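Local coordinates for putative dehydratase (Mesorhizobium loti, PDB 2POZ), which is of unconfirmed function but belongs to the mandelate racemase/muconate lactonizing enzyme branch of the enolase superfamily and probably acts as a lyase, at residues P65-M75 with I93-K104. Numbering follows the deposited sequence.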
loop_
_atom_site.group_PDB
_atom_site.type_symbol
_atom_site.label_atom_id
_atom_site.label_comp_id
_atom_site.label_asym_id
_atom_site.label_seq_id
_atom_site.Cartn_x
_atom_site.Cartn_y
_atom_site.Cartn_z
ATOM N N PRO A 65 44.228 -7.989 -13.786
ATOM C CA PRO A 65 43.321 -6.838 -13.896
ATOM C C PRO A 65 42.186 -6.988 -14.909
ATOM O O PRO A 65 41.232 -6.212 -14.887
ATOM C CB PRO A 65 44.265 -5.688 -14.254
ATOM C CG PRO A 65 45.316 -6.377 -15.087
ATOM C CD PRO A 65 45.569 -7.658 -14.304
ATOM N N SER A 66 42.279 -7.977 -15.796
ATOM C CA SER A 66 41.234 -8.163 -16.800
ATOM C C SER A 66 39.920 -8.667 -16.184
ATOM O O SER A 66 38.850 -8.472 -16.762
ATOM C CB SER A 66 41.695 -9.139 -17.889
ATOM O OG SER A 66 41.701 -10.468 -17.399
ATOM N N ARG A 67 39.999 -9.307 -15.019
ATOM C CA ARG A 67 38.799 -9.823 -14.347
ATOM C C ARG A 67 38.167 -8.713 -13.496
ATOM O O ARG A 67 38.130 -8.785 -12.271
ATOM C CB ARG A 67 39.162 -11.025 -13.468
ATOM C CG ARG A 67 39.570 -12.285 -14.249
ATOM C CD ARG A 67 39.794 -13.467 -13.298
ATOM N NE ARG A 67 41.207 -13.661 -12.985
ATOM C CZ ARG A 67 41.665 -14.463 -12.023
ATOM N NH1 ARG A 67 40.817 -15.150 -11.265
ATOM N NH2 ARG A 67 42.976 -14.588 -11.827
ATOM N N ILE A 68 37.664 -7.684 -14.162
ATOM C CA ILE A 68 37.080 -6.554 -13.455
ATOM C C ILE A 68 35.845 -6.894 -12.623
ATOM O O ILE A 68 35.774 -6.541 -11.448
ATOM C CB ILE A 68 36.745 -5.426 -14.433
ATOM C CG1 ILE A 68 37.977 -5.107 -15.281
ATOM C CG2 ILE A 68 36.295 -4.187 -13.656
ATOM C CD1 ILE A 68 37.799 -3.915 -16.220
ATOM N N GLU A 69 34.872 -7.578 -13.216
ATOM C CA GLU A 69 33.667 -7.932 -12.467
ATOM C C GLU A 69 34.036 -8.768 -11.244
ATOM O O GLU A 69 33.470 -8.583 -10.168
ATOM C CB GLU A 69 32.682 -8.714 -13.351
ATOM C CG GLU A 69 31.937 -7.880 -14.390
ATOM C CD GLU A 69 30.687 -7.199 -13.838
ATOM O OE1 GLU A 69 30.342 -7.416 -12.654
ATOM O OE2 GLU A 69 30.041 -6.450 -14.601
ATOM N N GLU A 70 34.986 -9.689 -11.400
ATOM C CA GLU A 70 35.390 -10.529 -10.274
ATOM C C GLU A 70 36.026 -9.721 -9.149
ATOM O O GLU A 70 35.715 -9.927 -7.977
ATOM C CB GLU A 70 36.367 -11.620 -10.723
ATOM C CG GLU A 70 36.716 -12.603 -9.599
ATOM C CD GLU A 70 37.620 -13.735 -10.064
ATOM O OE1 GLU A 70 38.803 -13.473 -10.351
ATOM O OE2 GLU A 70 37.142 -14.886 -10.152
ATOM N N LEU A 71 36.921 -8.807 -9.512
ATOM C CA LEU A 71 37.600 -7.970 -8.529
ATOM C C LEU A 71 36.607 -7.090 -7.779
ATOM O O LEU A 71 36.710 -6.915 -6.566
ATOM C CB LEU A 71 38.652 -7.090 -9.212
ATOM C CG LEU A 71 40.046 -7.677 -9.461
ATOM C CD1 LEU A 71 40.682 -8.053 -8.136
ATOM C CD2 LEU A 71 39.954 -8.890 -10.355
ATOM N N TRP A 72 35.646 -6.530 -8.505
ATOM C CA TRP A 72 34.642 -5.676 -7.880
ATOM C C TRP A 72 33.871 -6.538 -6.883
ATOM O O TRP A 72 33.708 -6.181 -5.715
ATOM C CB TRP A 72 33.681 -5.129 -8.937
ATOM C CG TRP A 72 32.951 -3.908 -8.496
ATOM C CD1 TRP A 72 33.329 -2.608 -8.701
ATOM C CD2 TRP A 72 31.717 -3.859 -7.771
ATOM N NE1 TRP A 72 32.401 -1.754 -8.151
ATOM C CE2 TRP A 72 31.404 -2.495 -7.572
ATOM C CE3 TRP A 72 30.844 -4.835 -7.267
ATOM C CZ2 TRP A 72 30.256 -2.082 -6.892
ATOM C CZ3 TRP A 72 29.697 -4.421 -6.587
ATOM C CH2 TRP A 72 29.419 -3.056 -6.407
ATOM N N SER A 73 33.417 -7.695 -7.353
ATOM C CA SER A 73 32.669 -8.613 -6.504
ATOM C C SER A 73 33.453 -9.023 -5.252
ATOM O O SER A 73 32.883 -9.137 -4.163
ATOM C CB SER A 73 32.276 -9.859 -7.307
ATOM O OG SER A 73 31.664 -10.826 -6.473
ATOM N N THR A 74 34.757 -9.244 -5.405
ATOM C CA THR A 74 35.593 -9.643 -4.272
ATOM C C THR A 74 35.671 -8.540 -3.209
ATOM O O THR A 74 35.562 -8.808 -2.006
ATOM C CB THR A 74 37.024 -9.986 -4.742
ATOM O OG1 THR A 74 36.972 -11.054 -5.698
ATOM C CG2 THR A 74 37.880 -10.414 -3.562
HETATM N N MSE A 75 35.874 -7.302 -3.650
HETATM C CA MSE A 75 35.948 -6.180 -2.716
HETATM C C MSE A 75 34.593 -5.972 -2.052
HETATM O O MSE A 75 34.508 -5.662 -0.865
HETATM C CB MSE A 75 36.385 -4.898 -3.438
HETATM C CG MSE A 75 37.805 -4.991 -3.983
HETATM SE SE MSE A 75 38.510 -3.325 -4.678
HETATM C CE MSE A 75 37.663 -3.352 -6.412
ATOM N N ILE A 93 36.486 1.801 -3.998
ATOM C CA ILE A 93 36.219 0.780 -4.995
ATOM C C ILE A 93 36.089 1.402 -6.386
ATOM O O ILE A 93 36.613 0.864 -7.353
ATOM C CB ILE A 93 34.944 -0.015 -4.644
ATOM C CG1 ILE A 93 35.221 -0.863 -3.393
ATOM C CG2 ILE A 93 34.521 -0.897 -5.845
ATOM C CD1 ILE A 93 34.018 -1.622 -2.843
ATOM N N SER A 94 35.420 2.550 -6.478
ATOM C CA SER A 94 35.225 3.227 -7.759
ATOM C C SER A 94 36.544 3.617 -8.413
ATOM O O SER A 94 36.735 3.424 -9.614
ATOM C CB SER A 94 34.383 4.507 -7.586
ATOM O OG SER A 94 33.094 4.242 -7.073
ATOM N N ALA A 95 37.445 4.189 -7.620
ATOM C CA ALA A 95 38.732 4.625 -8.137
ATOM C C ALA A 95 39.483 3.443 -8.742
ATOM O O ALA A 95 40.018 3.530 -9.841
ATOM C CB ALA A 95 39.556 5.280 -7.014
ATOM N N ILE A 96 39.505 2.338 -8.014
ATOM C CA ILE A 96 40.179 1.130 -8.459
ATOM C C ILE A 96 39.536 0.583 -9.729
ATOM O O ILE A 96 40.234 0.241 -10.680
ATOM C CB ILE A 96 40.147 0.054 -7.341
ATOM C CG1 ILE A 96 41.127 0.456 -6.237
ATOM C CG2 ILE A 96 40.494 -1.329 -7.915
ATOM C CD1 ILE A 96 40.989 -0.328 -4.964
ATOM N N GLU A 97 38.205 0.524 -9.742
ATOM C CA GLU A 97 37.458 0.007 -10.887
ATOM C C GLU A 97 37.748 0.818 -12.157
ATOM O O GLU A 97 37.882 0.252 -13.240
ATOM C CB GLU A 97 35.949 0.004 -10.568
ATOM C CG GLU A 97 35.088 -0.742 -11.587
ATOM C CD GLU A 97 34.455 0.184 -12.618
ATOM O OE1 GLU A 97 35.011 1.269 -12.876
ATOM O OE2 GLU A 97 33.407 -0.184 -13.185
ATOM N N GLN A 98 37.833 2.142 -12.024
ATOM C CA GLN A 98 38.140 3.004 -13.164
ATOM C C GLN A 98 39.510 2.628 -13.737
ATOM O O GLN A 98 39.679 2.514 -14.948
ATOM C CB GLN A 98 38.203 4.473 -12.737
ATOM C CG GLN A 98 36.870 5.134 -12.431
ATOM C CD GLN A 98 37.060 6.399 -11.621
ATOM O OE1 GLN A 98 37.973 7.180 -11.887
ATOM N NE2 GLN A 98 36.196 6.611 -10.631
ATOM N N ALA A 99 40.492 2.465 -12.858
ATOM C CA ALA A 99 41.844 2.115 -13.295
ATOM C C ALA A 99 41.861 0.763 -14.012
ATOM O O ALA A 99 42.664 0.549 -14.923
ATOM C CB ALA A 99 42.795 2.087 -12.097
ATOM N N LEU A 100 40.987 -0.147 -13.597
ATOM C CA LEU A 100 40.937 -1.456 -14.232
ATOM C C LEU A 100 40.426 -1.339 -15.662
ATOM O O LEU A 100 40.989 -1.953 -16.567
ATOM C CB LEU A 100 40.065 -2.404 -13.414
ATOM C CG LEU A 100 40.715 -2.767 -12.075
ATOM C CD1 LEU A 100 39.758 -3.613 -11.237
ATOM C CD2 LEU A 100 42.020 -3.523 -12.333
ATOM N N TRP A 101 39.368 -0.551 -15.872
ATOM C CA TRP A 101 38.830 -0.363 -17.223
ATOM C C TRP A 101 39.845 0.384 -18.093
ATOM O O TRP A 101 39.939 0.156 -19.303
ATOM C CB TRP A 101 37.507 0.414 -17.191
ATOM C CG TRP A 101 36.344 -0.438 -16.787
ATOM C CD1 TRP A 101 35.704 -0.438 -15.585
ATOM C CD2 TRP A 101 35.732 -1.474 -17.570
ATOM N NE1 TRP A 101 34.729 -1.414 -15.564
ATOM C CE2 TRP A 101 34.727 -2.062 -16.772
ATOM C CE3 TRP A 101 35.941 -1.962 -18.869
ATOM C CZ2 TRP A 101 33.932 -3.118 -17.229
ATOM C CZ3 TRP A 101 35.150 -3.011 -19.325
ATOM C CH2 TRP A 101 34.155 -3.576 -18.504
ATOM N N ASP A 102 40.605 1.280 -17.475
ATOM C CA ASP A 102 41.625 2.026 -18.208
ATOM C C ASP A 102 42.642 1.005 -18.759
ATOM O O ASP A 102 43.024 1.052 -19.929
ATOM C CB ASP A 102 42.299 3.022 -17.257
ATOM C CG ASP A 102 43.123 4.074 -17.982
ATOM O OD1 ASP A 102 42.872 4.340 -19.184
ATOM O OD2 ASP A 102 44.017 4.651 -17.330
ATOM N N ILE A 103 43.059 0.067 -17.915
ATOM C CA ILE A 103 44.016 -0.954 -18.330
ATOM C C ILE A 103 43.448 -1.848 -19.425
ATOM O O ILE A 103 44.141 -2.177 -20.395
ATOM C CB ILE A 103 44.454 -1.819 -17.128
ATOM C CG1 ILE A 103 45.383 -0.994 -16.225
ATOM C CG2 ILE A 103 45.153 -3.091 -17.620
ATOM C CD1 ILE A 103 45.663 -1.630 -14.885
ATOM N N LYS A 104 42.181 -2.230 -19.284
ATOM C CA LYS A 104 41.555 -3.087 -20.278
ATOM C C LYS A 104 41.473 -2.372 -21.626
ATOM O O LYS A 104 41.751 -2.966 -22.661
ATOM C CB LYS A 104 40.157 -3.515 -19.820
ATOM C CG LYS A 104 39.485 -4.533 -20.747
ATOM C CD LYS A 104 38.117 -4.959 -20.212
ATOM C CE LYS A 104 38.246 -5.950 -19.072
ATOM N NZ LYS A 104 38.668 -7.297 -19.553
HETATM O O HOH W 1 41.786 -4.550 -16.735
#
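Ile68 lays its CD1 methyl over one face of the Trp101 indole, 3.6 Å from the centroid of the five-membered ring and 18° off its normal, a CH-pi contact. As a knob in the hole formed by Glu97, Leu100, Trp101 and Lys104, the branched isoleucine has enough reach to fill it: CG1 lies against Leu100 CB while CG2 reaches the indole near NE1. With chi2 extended (-175°), CD1 points away from its own backbone, onto the ring and against Lys104 CE, 3.5 Å away.

Lys104 then bends at its last two torsions, and NZ donates to Ser66 O (3.0 Å), in the carbonyl plane and on a lone pair, just ahead of helix 68-78. Lysine suits this place because its methylenes pack on Ile68 while its charged end reaches two oxygens, Ser66 O and, in a salt bridge, Glu114 OE1 of a second subunit. Beside it, Pro65 offers a compact apolar ring to Leu100 CD2, 3.7 Å from CB, and to Ile103 CG2; a water donates to Leu100 O and, weakly, to Pro65 O.

Toward the other end, the unbranched side chain of selenomethionine Met75 reaches across to put CE 3.8 Å from Ile96 CG2, with SE near Ile96 CD1. Trp72 crosses Ile93 at about a right angle, its broad indole meeting CG2 obliquely, while its NE1 donates a hydrogen bond to Gly285 O.

The axes of 68-75 and 93-104 run nearly antiparallel at 168° and approach to 10.5 Å at their closest, a helical pair of the N-terminal capping domain. Helix 45-59 packs on Met75, Ile93 and Ile96, strand 21-27 lies against Ala95, Ala99 and Ile103, and helix 287-298 meets Trp72 and Trp101.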